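Local coordinates for glycoside hydrolase family 31 (Trueperella pyogenes, PDB 5I0F), which degrades cycloalternan through a covalent glycosyl-enzyme intermediate, consistent with the retaining mechanism of glycoside hydrolase family 31, at residues 1-6 / 119-124; 127-133 / 152-158; 145-151 / 164-170; 232-238 / 249-255. The contacts are given in a common frame with arbitrary orientation. Numbering follows the deposited sequence.

In the fold
Contact 1 comes first along the chain. It brings together strands 2-3 and 118-126 of one curled antiparallel sheet. Contact 2 follows directly in sequence, its centre about 25 Å from that of contact 1. Contacts 2 and 3 interleave along the chain, and contact 4 closes the series. Contacts 2, 3 and 4 all reach one six-stranded antiparallel sheet. Their centres lie about 15 to 20 Å apart. Strand 160-168 of contact 3 lies between strand 152-155 of contact 2 and strand 247-253 of contact 4. All four belong to the beta-rich N-terminal part that precedes the catalytic barrel in sequence. The calcium of contact 4 links this sheet to helix 485-506 in the barrel's sequence.

Contact 1 (1-6 / 119-124); sequences MITHRP and ETSESF
Residues 1-6 and 119-124 run side by side, their end-to-end directions 17° apart. Residues 2-5 are extended, and the chain turns at Pro6 (phi/psi -50/-37); residues 119-124 are extended. The CA atoms of Ile2 and Ser121 are 6.0 Å apart, those of Met1 and Glu119 6.7 Å. The terminal amine Met1 N forms a salt bridge with Glu119 OE2 at 2.8 Å and a weak hydrogen bond to Glu119 OE1 at 3.1 Å, and also hydrogen-bonds Ser38 OG. Ile2, in the mt rotamer, points toward Glu119 and Ser121; its CD1 lies 3.6 Å from Glu119 O. Ser121, chi1 p, donates from OG to Glu122 O at 2.8 Å. The edge of the His4 ring (chi1 t) meets the face of Phe124 (chi1 m) in a T-shaped stack, centroids 4.7 Å apart and planes at 73°. His4 O lies 3.4 Å from Phe124 CZ. Outside the segments, His4 ND1 bonds Gly34 O, His4 NE2 bonds Tyr107 OH, and Ser121 OG bonds Phe109 N. A terminal-amine salt bridge and an aromatic pair thus join two strands of one curled antiparallel sheet: strand 2-3 pairs with strand 31-37, strand 118-126 with strand 105-113.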
# COMPACT_ATOMS: atom_id res chain seq x y z
N MET A 1 6.56 -31.45 19.51
CA MET A 1 6.73 -30.13 20.16
C MET A 1 5.42 -29.37 20.06
O MET A 1 4.75 -29.40 19.01
CB MET A 1 7.85 -29.31 19.49
CG MET A 1 8.11 -27.97 20.17
SD MET A 1 9.25 -26.88 19.30
CE MET A 1 8.47 -26.64 17.70
N ILE A 2 5.07 -28.68 21.14
CA ILE A 2 3.88 -27.83 21.23
C ILE A 2 4.29 -26.39 20.94
O ILE A 2 5.29 -25.91 21.48
CB ILE A 2 3.23 -27.90 22.63
CG1 ILE A 2 2.83 -29.35 22.96
CG2 ILE A 2 2.04 -26.95 22.71
CD1 ILE A 2 2.35 -29.55 24.40
N THR A 3 3.54 -25.72 20.06
CA THR A 3 3.76 -24.32 19.77
C THR A 3 2.57 -23.49 20.25
O THR A 3 1.42 -23.75 19.89
CB THR A 3 3.98 -24.09 18.26
OG1 THR A 3 5.12 -24.85 17.84
CG2 THR A 3 4.23 -22.62 17.92
N HIS A 4 2.87 -22.49 21.06
CA HIS A 4 1.91 -21.47 21.42
C HIS A 4 2.62 -20.13 21.38
O HIS A 4 3.65 -19.97 22.00
CB HIS A 4 1.34 -21.72 22.81
CG HIS A 4 0.43 -20.63 23.28
ND1 HIS A 4 -0.87 -20.50 22.85
CD2 HIS A 4 0.64 -19.60 24.14
CE1 HIS A 4 -1.43 -19.47 23.44
NE2 HIS A 4 -0.54 -18.90 24.22
N ARG A 5 2.06 -19.20 20.61
CA ARG A 5 2.53 -17.82 20.56
C ARG A 5 1.32 -16.96 20.87
O ARG A 5 0.39 -16.94 20.08
CB ARG A 5 3.01 -17.46 19.15
CG ARG A 5 4.28 -18.17 18.69
CD ARG A 5 4.65 -17.74 17.27
NE ARG A 5 3.67 -18.22 16.29
CZ ARG A 5 3.75 -18.04 14.96
NH1 ARG A 5 4.77 -17.38 14.42
NH2 ARG A 5 2.80 -18.54 14.17
N PRO A 6 1.30 -16.27 22.02
CA PRO A 6 0.11 -15.53 22.43
C PRO A 6 -0.48 -14.60 21.35
O PRO A 6 -1.69 -14.47 21.26
CB PRO A 6 0.63 -14.69 23.60
CG PRO A 6 1.72 -15.50 24.18
CD PRO A 6 2.40 -16.13 23.01
N GLU A 119 4.26 -34.44 26.12
CA GLU A 119 4.96 -33.19 25.86
C GLU A 119 4.32 -32.08 26.67
O GLU A 119 3.10 -32.04 26.82
CB GLU A 119 4.94 -32.86 24.36
CG GLU A 119 5.93 -33.71 23.58
CD GLU A 119 6.03 -33.36 22.11
OE1 GLU A 119 7.05 -33.74 21.50
OE2 GLU A 119 5.11 -32.71 21.55
N THR A 120 5.16 -31.19 27.18
CA THR A 120 4.73 -30.09 28.02
C THR A 120 5.37 -28.80 27.53
O THR A 120 6.56 -28.76 27.26
CB THR A 120 5.11 -30.33 29.50
OG1 THR A 120 4.61 -31.61 29.92
CG2 THR A 120 4.50 -29.27 30.38
N SER A 121 4.57 -27.75 27.39
CA SER A 121 5.07 -26.45 26.96
C SER A 121 5.74 -25.70 28.10
O SER A 121 5.68 -26.13 29.26
CB SER A 121 3.92 -25.61 26.40
OG SER A 121 3.04 -25.15 27.42
N GLU A 122 6.36 -24.59 27.77
CA GLU A 122 6.74 -23.58 28.77
C GLU A 122 5.48 -23.00 29.44
O GLU A 122 4.33 -23.19 28.99
CB GLU A 122 7.60 -22.45 28.16
CG GLU A 122 7.13 -21.91 26.81
CD GLU A 122 7.57 -20.48 26.46
OE1 GLU A 122 7.48 -19.56 27.31
OE2 GLU A 122 7.97 -20.25 25.29
N SER A 123 5.71 -22.28 30.52
CA SER A 123 4.67 -21.53 31.19
C SER A 123 4.47 -20.15 30.52
O SER A 123 5.45 -19.50 30.16
CB SER A 123 5.05 -21.35 32.64
OG SER A 123 4.03 -20.64 33.28
N PHE A 124 3.22 -19.73 30.37
CA PHE A 124 2.87 -18.43 29.80
C PHE A 124 2.05 -17.58 30.79
O PHE A 124 1.19 -18.11 31.49
CB PHE A 124 2.03 -18.63 28.54
CG PHE A 124 2.75 -19.35 27.42
CD1 PHE A 124 3.53 -18.64 26.51
CD2 PHE A 124 2.64 -20.73 27.27
CE1 PHE A 124 4.20 -19.30 25.49
CE2 PHE A 124 3.29 -21.38 26.24
CZ PHE A 124 4.07 -20.67 25.35

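Contact 2 (127-133 / 152-158); sequences TPSHWSA and LWLVSSA. With CA (calcium ion), chain F.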
# COMPACT_ATOMS: atom_id res chain seq x y z
N THR A 127 -2.54 -12.06 32.00
CA THR A 127 -2.79 -10.83 32.76
C THR A 127 -3.94 -10.08 32.11
O THR A 127 -3.72 -9.25 31.23
CB THR A 127 -1.56 -9.93 32.85
OG1 THR A 127 -1.11 -9.63 31.53
CG2 THR A 127 -0.44 -10.62 33.59
N PRO A 128 -5.18 -10.40 32.51
CA PRO A 128 -6.34 -9.77 31.91
C PRO A 128 -6.36 -8.25 32.07
O PRO A 128 -5.87 -7.71 33.07
CB PRO A 128 -7.52 -10.40 32.65
CG PRO A 128 -6.99 -11.68 33.19
CD PRO A 128 -5.55 -11.41 33.51
N SER A 129 -6.91 -7.60 31.06
CA SER A 129 -7.04 -6.17 31.00
C SER A 129 -8.49 -5.74 31.22
O SER A 129 -9.42 -6.54 31.06
CB SER A 129 -6.57 -5.66 29.62
OG SER A 129 -5.17 -5.81 29.47
N HIS A 130 -8.66 -4.49 31.61
CA HIS A 130 -9.98 -3.86 31.71
C HIS A 130 -9.87 -2.40 31.29
O HIS A 130 -8.78 -1.82 31.32
CB HIS A 130 -10.56 -3.99 33.13
CG HIS A 130 -9.84 -3.20 34.18
ND1 HIS A 130 -8.69 -3.64 34.79
CD2 HIS A 130 -10.12 -2.00 34.74
CE1 HIS A 130 -8.28 -2.75 35.67
NE2 HIS A 130 -9.14 -1.74 35.66
N TRP A 131 -11.00 -1.83 30.90
CA TRP A 131 -11.05 -0.43 30.49
C TRP A 131 -11.24 0.46 31.71
O TRP A 131 -12.13 0.24 32.52
CB TRP A 131 -12.17 -0.19 29.47
CG TRP A 131 -11.93 -0.80 28.13
CD1 TRP A 131 -12.49 -1.95 27.64
CD2 TRP A 131 -11.05 -0.32 27.10
NE1 TRP A 131 -12.03 -2.21 26.39
CE2 TRP A 131 -11.14 -1.23 26.03
CE3 TRP A 131 -10.21 0.80 26.98
CZ2 TRP A 131 -10.42 -1.06 24.83
CZ3 TRP A 131 -9.49 0.97 25.79
CH2 TRP A 131 -9.60 0.04 24.73
N SER A 132 -10.37 1.46 31.84
CA SER A 132 -10.38 2.37 32.99
C SER A 132 -10.56 3.81 32.53
O SER A 132 -9.87 4.26 31.60
CB SER A 132 -9.08 2.25 33.78
OG SER A 132 -9.05 3.16 34.86
N ALA A 133 -11.48 4.51 33.19
CA ALA A 133 -11.69 5.94 33.02
C ALA A 133 -10.81 6.78 33.95
O ALA A 133 -10.93 8.01 33.95
CB ALA A 133 -13.15 6.28 33.25
N LEU A 152 -10.73 6.21 27.59
CA LEU A 152 -10.69 4.95 28.33
C LEU A 152 -9.38 4.21 28.03
O LEU A 152 -9.00 4.07 26.86
CB LEU A 152 -11.87 4.08 27.93
CG LEU A 152 -13.26 4.51 28.42
CD1 LEU A 152 -14.34 3.68 27.74
CD2 LEU A 152 -13.36 4.40 29.93
N TRP A 153 -8.71 3.72 29.08
CA TRP A 153 -7.35 3.14 28.96
C TRP A 153 -7.44 1.65 29.27
O TRP A 153 -8.03 1.28 30.28
CB TRP A 153 -6.39 3.84 29.94
CG TRP A 153 -6.34 5.33 29.74
CD1 TRP A 153 -7.15 6.26 30.31
CD2 TRP A 153 -5.44 6.04 28.88
NE1 TRP A 153 -6.80 7.53 29.87
CE2 TRP A 153 -5.75 7.42 28.99
CE3 TRP A 153 -4.37 5.65 28.05
CZ2 TRP A 153 -5.06 8.41 28.28
CZ3 TRP A 153 -3.68 6.63 27.35
CH2 TRP A 153 -4.03 8.01 27.47
N LEU A 154 -6.89 0.82 28.38
CA LEU A 154 -6.96 -0.63 28.53
C LEU A 154 -5.75 -1.07 29.36
O LEU A 154 -4.62 -1.09 28.85
CB LEU A 154 -7.00 -1.34 27.17
CG LEU A 154 -7.19 -2.87 27.22
CD1 LEU A 154 -8.50 -3.24 27.89
CD2 LEU A 154 -7.10 -3.47 25.83
N VAL A 155 -6.00 -1.41 30.62
CA VAL A 155 -4.93 -1.62 31.60
C VAL A 155 -4.93 -3.01 32.22
O VAL A 155 -5.99 -3.58 32.47
CB VAL A 155 -4.97 -0.59 32.75
CG1 VAL A 155 -4.73 0.82 32.21
CG2 VAL A 155 -6.26 -0.67 33.55
N SER A 156 -3.74 -3.52 32.48
CA SER A 156 -3.55 -4.76 33.23
C SER A 156 -2.46 -4.53 34.27
O SER A 156 -1.92 -3.43 34.37
CB SER A 156 -3.13 -5.90 32.30
OG SER A 156 -1.83 -5.69 31.80
N SER A 157 -2.14 -5.56 35.03
CA SER A 157 -1.00 -5.49 35.94
C SER A 157 0.33 -5.30 35.20
O SER A 157 1.29 -4.80 35.78
CB SER A 157 -0.94 -6.75 36.81
OG SER A 157 -0.79 -7.90 36.01
N ALA A 158 0.39 -5.71 33.94
CA ALA A 158 1.56 -5.50 33.07
C ALA A 158 1.73 -4.04 32.63
O ALA A 158 2.86 -3.57 32.50
CB ALA A 158 1.49 -6.40 31.84
CA CA F . -11.22 10.11 32.74
O HOH W 1 -3.94 -7.76 35.06
O HOH W 2 -9.57 8.55 31.48
O HOH W 3 -12.21 9.54 30.79
O HOH W 4 -11.51 12.25 31.68
O HOH W 5 -10.67 10.96 34.97
O HOH W 6 -13.37 9.88 33.71
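This contact is an antiparallel strand pair at one edge of the six-stranded sheet. Strand 130-132 is outermost, and strand 152-155 lies between it and strand 160-168. The short axes approach to 4.4 Å, with N-to-C directions 144° apart. His130 and Val155 form one hydrogen-bonded pair: His130 N to Val155 O and Val155 N to His130 O are both 2.9 Å. Ser132 and Trp153 form the next: Ser132 N to Trp153 O and Trp153 N to Ser132 O are both 2.8 Å. Trp131 and Leu154 are the non-hydrogen-bonded pair between them, with CA atoms 4.5 Å apart.

On the sheet face of Trp131 and Leu154, Leu154 CB sits over the indole in a CH-pi contact, 3.8 Å from the centroid of the Trp131 six-membered ring. Lys164 adds a cation-pi contact to this indole. On the face of His130 and Val155, Val155 CG2 lies 3.9 Å from the centroid of the His130 ring. Beyond the pairing, water 1 bridges Pro128 O and Ser157 N, at 2.8 Å from each.

At the other end Ala133 O binds calcium at 2.5 Å. Five waters are its other ligands; one of them, water 2, accepts a weak bond from Trp153 NE1 at 3.4 Å. The pattern is that of a twisted antiparallel strand pair at the edge of a sheet, with a largely hydrated calcium ion bound where the edge strand ends.

Contact 3 (145-151 / 164-170); sequences RFIPDSP and KFALRIE
Residues 145-151, in the loop between strands 138-141 and 152-155, lie against strand 160-168 through a single backbone bridge, Phe146 to Leu167 (CA-CA 4.6 Å). A type I turn runs from Ile147 to Ser150. At Lys164, the carbonyl O receives a CA-H...O contact from Pro151 CA at 3.2 Å. Phe165 (chi1 p) places CD2 3.9 Å from Phe146 CE1; Phe146 has chi1 t. Ala166 N donates to Ser150 OG at 2.9 Å, and Ala166 O accepts from Ile147 N at 3.1 Å. Ser150, chi1 p, passes its own proton to Ile147 O at 2.7 Å. Leu167 CD2 packs 4.3 Å from Phe146 CD1. Arg168 N donates to Arg145 O at 2.8 Å, and Arg168 O accepts from Arg145 NH1 at 3.0 Å. The guanidiniums of Arg145 (chi1 m, chi2 m) and Arg168 (chi1 t, chi2 t, chi3 p) stack, centres 4.7 Å apart, planes at 27°. Glu170 OE2 pairs with Arg168 NH2 at 2.8 Å and makes a long, charge-only pair with Arg145 NH2 at 3.9 Å. In this salt-bridge network, joined by Glu173 at Arg145, acids offset two stacked like charges.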
# COMPACT_ATOMS: atom_id res chain seq x y z
N ARG A 145 -13.13 19.89 19.40
CA ARG A 145 -13.92 18.67 19.14
C ARG A 145 -13.62 17.49 20.07
O ARG A 145 -14.41 16.55 20.13
CB ARG A 145 -13.80 18.24 17.68
CG ARG A 145 -14.27 19.29 16.66
CD ARG A 145 -15.66 19.84 16.94
NE ARG A 145 -16.13 20.70 15.84
CZ ARG A 145 -16.72 20.28 14.72
NH1 ARG A 145 -16.99 18.99 14.52
NH2 ARG A 145 -17.08 21.18 13.79
N PHE A 146 -12.51 17.52 20.78
CA PHE A 146 -12.17 16.47 21.76
C PHE A 146 -13.22 16.44 22.86
O PHE A 146 -13.54 17.48 23.41
CB PHE A 146 -10.81 16.77 22.38
CG PHE A 146 -10.37 15.78 23.44
CD1 PHE A 146 -10.24 14.43 23.14
CD2 PHE A 146 -10.02 16.21 24.72
CE1 PHE A 146 -9.79 13.53 24.10
CE2 PHE A 146 -9.56 15.31 25.67
CZ PHE A 146 -9.46 13.97 25.37
N ILE A 147 -13.74 15.25 23.17
CA ILE A 147 -14.68 15.05 24.26
C ILE A 147 -13.86 14.71 25.51
O ILE A 147 -13.35 13.58 25.63
CB ILE A 147 -15.64 13.88 23.94
CG1 ILE A 147 -16.39 14.11 22.59
CG2 ILE A 147 -16.61 13.63 25.08
CD1 ILE A 147 -17.26 15.35 22.54
N PRO A 148 -13.71 15.67 26.44
CA PRO A 148 -12.73 15.47 27.52
C PRO A 148 -12.97 14.30 28.48
O PRO A 148 -12.00 13.77 29.01
CB PRO A 148 -12.71 16.81 28.26
CG PRO A 148 -13.93 17.54 27.85
CD PRO A 148 -14.40 16.97 26.55
N ASP A 149 -14.21 13.88 28.69
CA ASP A 149 -14.45 12.69 29.55
C ASP A 149 -14.43 11.34 28.77
O ASP A 149 -14.71 10.28 29.35
CB ASP A 149 -15.74 12.84 30.38
CG ASP A 149 -17.03 12.74 29.53
OD1 ASP A 149 -16.97 12.59 28.28
OD2 ASP A 149 -18.12 12.81 30.13
N SER A 150 -14.10 11.38 27.49
CA SER A 150 -14.13 10.18 26.64
C SER A 150 -12.97 9.18 26.82
O SER A 150 -13.18 8.00 26.60
CB SER A 150 -14.27 10.59 25.16
OG SER A 150 -13.07 11.14 24.63
N PRO A 151 -11.76 9.61 27.24
CA PRO A 151 -10.67 8.62 27.28
C PRO A 151 -10.88 7.39 28.17
O PRO A 151 -11.21 7.52 29.35
CB PRO A 151 -9.46 9.43 27.78
CG PRO A 151 -9.76 10.83 27.38
CD PRO A 151 -11.26 10.97 27.54
N LYS A 164 -8.84 4.48 24.03
CA LYS A 164 -9.82 5.02 23.11
C LYS A 164 -10.40 6.33 23.60
O LYS A 164 -10.46 6.60 24.80
CB LYS A 164 -10.91 4.01 22.74
CG LYS A 164 -11.76 3.52 23.87
CD LYS A 164 -12.40 2.18 23.50
CE LYS A 164 -13.25 1.71 24.68
NZ LYS A 164 -14.01 0.47 24.38
N PHE A 165 -10.78 7.16 22.65
CA PHE A 165 -11.33 8.48 22.94
C PHE A 165 -12.18 8.93 21.74
O PHE A 165 -12.21 8.25 20.72
CB PHE A 165 -10.21 9.48 23.29
CG PHE A 165 -9.25 9.74 22.18
CD1 PHE A 165 -8.12 8.94 22.01
CD2 PHE A 165 -9.48 10.78 21.29
CE1 PHE A 165 -7.23 9.19 20.97
CE2 PHE A 165 -8.60 11.03 20.24
CZ PHE A 165 -7.47 10.23 20.09
N ALA A 166 -12.87 10.05 21.90
CA ALA A 166 -13.83 10.50 20.89
C ALA A 166 -13.65 11.96 20.52
O ALA A 166 -13.21 12.79 21.34
CB ALA A 166 -15.25 10.26 21.34
N LEU A 167 -14.01 12.25 19.27
CA LEU A 167 -14.14 13.60 18.76
C LEU A 167 -15.56 13.84 18.27
O LEU A 167 -16.20 12.96 17.66
CB LEU A 167 -13.18 13.83 17.60
CG LEU A 167 -11.72 13.44 17.78
CD1 LEU A 167 -10.99 13.73 16.48
CD2 LEU A 167 -11.10 14.20 18.93
N ARG A 168 -16.05 15.07 18.48
CA ARG A 168 -17.38 15.45 18.03
C ARG A 168 -17.40 15.77 16.52
O ARG A 168 -16.53 16.46 16.02
CB ARG A 168 -17.84 16.67 18.83
CG ARG A 168 -19.31 17.04 18.62
CD ARG A 168 -19.80 18.03 19.67
NE ARG A 168 -19.07 19.28 19.56
CZ ARG A 168 -19.29 20.23 18.64
NH1 ARG A 168 -18.53 21.32 18.66
NH2 ARG A 168 -20.26 20.12 17.73
N ILE A 169 -18.43 15.28 15.82
CA ILE A 169 -18.68 15.62 14.41
C ILE A 169 -20.10 16.16 14.31
O ILE A 169 -20.98 15.70 15.03
CB ILE A 169 -18.44 14.41 13.47
CG1 ILE A 169 -18.66 14.76 12.00
CG2 ILE A 169 -19.31 13.20 13.83
CD1 ILE A 169 -18.08 13.72 11.04
N GLU A 170 -20.29 17.15 13.45
CA GLU A 170 -21.58 17.82 13.26
C GLU A 170 -22.33 17.27 12.04
O GLU A 170 -21.75 16.60 11.18
CB GLU A 170 -21.39 19.34 13.16
CG GLU A 170 -20.78 19.90 14.45
CD GLU A 170 -20.69 21.42 14.51
OE1 GLU A 170 -20.90 22.09 13.49
OE2 GLU A 170 -20.41 21.94 15.61

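Contact 4 (232-238 / 249-255); sequences TTRRTWY and LIEVDLG. With CA (calcium ion), chain K.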
# COMPACT_ATOMS: atom_id res chain seq x y z
N THR A 232 1.47 8.96 15.60
CA THR A 232 1.96 7.65 15.97
C THR A 232 2.17 6.85 14.69
O THR A 232 1.51 7.14 13.68
CB THR A 232 0.97 6.90 16.87
OG1 THR A 232 1.56 5.66 17.30
CG2 THR A 232 -0.36 6.57 16.14
N THR A 233 3.07 5.87 14.74
CA THR A 233 3.17 4.83 13.69
C THR A 233 2.64 3.46 14.13
O THR A 233 2.74 2.48 13.39
CB THR A 233 4.61 4.70 13.13
OG1 THR A 233 5.49 4.29 14.18
CG2 THR A 233 5.08 6.04 12.53
N ARG A 234 2.04 3.41 15.32
CA ARG A 234 1.33 2.22 15.75
C ARG A 234 -0.04 2.18 15.09
O ARG A 234 -0.50 3.17 14.52
CB ARG A 234 1.20 2.17 17.28
CG ARG A 234 2.53 2.26 18.01
CD ARG A 234 2.44 1.83 19.47
NE ARG A 234 3.72 1.90 20.17
CZ ARG A 234 4.25 3.00 20.73
NH1 ARG A 234 3.65 4.19 20.67
NH2 ARG A 234 5.43 2.91 21.36
N ARG A 235 -0.69 1.03 15.19
CA ARG A 235 -1.98 0.83 14.58
C ARG A 235 -3.04 1.68 15.27
O ARG A 235 -2.98 1.88 16.48
CB ARG A 235 -2.35 -0.64 14.66
CG ARG A 235 -3.60 -1.02 13.91
CD ARG A 235 -3.65 -2.52 13.80
NE ARG A 235 -4.77 -3.02 13.00
CZ ARG A 235 -5.01 -4.31 12.82
NH1 ARG A 235 -6.03 -4.71 12.08
NH2 ARG A 235 -4.24 -5.24 13.42
N THR A 236 -3.98 2.19 14.47
CA THR A 236 -5.12 2.94 14.96
C THR A 236 -6.37 2.45 14.27
O THR A 236 -6.31 1.95 13.15
CB THR A 236 -4.96 4.46 14.72
OG1 THR A 236 -4.62 4.71 13.35
CG2 THR A 236 -3.87 5.03 15.60
N TRP A 237 -7.50 2.61 14.96
CA TRP A 237 -8.82 2.22 14.46
C TRP A 237 -9.77 3.41 14.59
O TRP A 237 -9.62 4.26 15.52
CB TRP A 237 -9.37 1.06 15.29
CG TRP A 237 -8.63 -0.24 15.24
CD1 TRP A 237 -8.99 -1.35 14.52
CD2 TRP A 237 -7.49 -0.62 16.01
NE1 TRP A 237 -8.12 -2.38 14.77
CE2 TRP A 237 -7.19 -1.96 15.68
CE3 TRP A 237 -6.69 0.05 16.95
CZ2 TRP A 237 -6.11 -2.65 16.25
CZ3 TRP A 237 -5.61 -0.64 17.52
CH2 TRP A 237 -5.34 -1.98 17.18
N TYR A 238 -10.74 3.47 13.68
CA TYR A 238 -11.67 4.61 13.55
C TYR A 238 -13.09 4.09 13.34
O TYR A 238 -13.33 3.28 12.42
CB TYR A 238 -11.26 5.55 12.38
CG TYR A 238 -9.84 6.01 12.54
CD1 TYR A 238 -9.52 7.10 13.34
CD2 TYR A 238 -8.78 5.30 11.95
CE1 TYR A 238 -8.21 7.48 13.54
CE2 TYR A 238 -7.46 5.67 12.15
CZ TYR A 238 -7.19 6.76 12.95
OH TYR A 238 -5.90 7.14 13.15
N LEU A 249 -14.96 7.75 17.05
CA LEU A 249 -14.28 7.01 18.10
C LEU A 249 -12.94 6.53 17.55
O LEU A 249 -12.90 5.91 16.49
CB LEU A 249 -15.10 5.80 18.53
CG LEU A 249 -16.59 6.02 18.78
CD1 LEU A 249 -17.26 4.72 19.20
CD2 LEU A 249 -16.82 7.12 19.80
N ILE A 250 -11.87 6.85 18.28
CA ILE A 250 -10.51 6.56 17.86
C ILE A 250 -9.93 5.63 18.90
O ILE A 250 -10.03 5.91 20.09
CB ILE A 250 -9.67 7.86 17.79
CG1 ILE A 250 -10.29 8.81 16.76
CG2 ILE A 250 -8.21 7.58 17.40
CD1 ILE A 250 -9.58 10.13 16.62
N GLU A 251 -9.32 4.54 18.45
CA GLU A 251 -8.60 3.62 19.33
C GLU A 251 -7.15 3.52 18.83
O GLU A 251 -6.91 3.43 17.64
CB GLU A 251 -9.30 2.27 19.37
CG GLU A 251 -8.80 1.33 20.44
CD GLU A 251 -9.79 0.22 20.81
OE1 GLU A 251 -9.34 -0.81 21.37
OE2 GLU A 251 -11.01 0.36 20.55
N VAL A 252 -6.21 3.54 19.77
CA VAL A 252 -4.80 3.67 19.47
C VAL A 252 -4.04 2.57 20.22
O VAL A 252 -4.20 2.42 21.45
CB VAL A 252 -4.29 5.05 19.93
CG1 VAL A 252 -2.83 5.24 19.58
CG2 VAL A 252 -5.15 6.17 19.34
N ASP A 253 -3.22 1.82 19.49
CA ASP A 253 -2.28 0.88 20.13
C ASP A 253 -1.18 1.68 20.83
O ASP A 253 -0.69 2.68 20.29
CB ASP A 253 -1.71 -0.09 19.09
CG ASP A 253 -0.64 -1.00 19.65
OD1 ASP A 253 -0.84 -1.59 20.73
OD2 ASP A 253 0.44 -1.14 19.02
N LEU A 254 -0.80 1.24 22.03
CA LEU A 254 0.25 1.88 22.81
C LEU A 254 1.52 1.01 22.88
O LEU A 254 1.53 -0.07 22.32
CB LEU A 254 -0.26 2.21 24.21
CG LEU A 254 -1.43 3.20 24.24
CD1 LEU A 254 -1.95 3.35 25.67
CD2 LEU A 254 -1.03 4.54 23.66
N GLY A 255 2.57 1.49 23.55
CA GLY A 255 3.89 0.79 23.66
C GLY A 255 3.93 -0.59 24.31
O GLY A 255 2.90 -1.22 24.55
CA CA K . 1.70 -2.02 21.13
O HOH W 7 1.01 4.94 19.80
O HOH W 8 0.93 -1.11 16.21
O HOH W 9 0.34 -2.42 23.24
O HOH W 10 3.56 -3.13 22.34
O HOH W 11 1.23 -3.97 19.94
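Strands 236-238 and 249-253 form an antiparallel hairpin ladder, their short axes 4.7 Å apart and N-to-C directions at 167°. Trp237 and Glu251 are the hydrogen-bonded pair: Trp237 N to Glu251 O is 2.9 Å and Glu251 N to Trp237 O is 3.0 Å. Asp253 N continues the ladder to Arg235 O at 3.0 Å. Thr236-Val252 and Tyr238-Ile250 are non-hydrogen-bonded pairs. On their face, Tyr238 CE1 meets Ile250 CG2 at 3.9 Å, and Tyr238 OH donates to Thr236 OG1 at 2.8 Å. Before the strand, Thr232 OG1 accepts from Arg234 N at 3.0 Å, an ST turn. Water 7 links Thr232 OG1, Arg234 NH1 and Asp253 O. Arg234 spreads one guanidinium face over Gly255 CA, and its NE hydrogen-bonds Asp486 OD2, the same oxygen that binds the calcium. Calcium is held by Asp253 OD1 and OD2, both at 2.6 Å, by Leu254 O at 2.3 Å, by three waters and by Asp486. The bidentate carboxylate and the carbonyl make a hard oxygen site that ties the strand's end to helix 485-506.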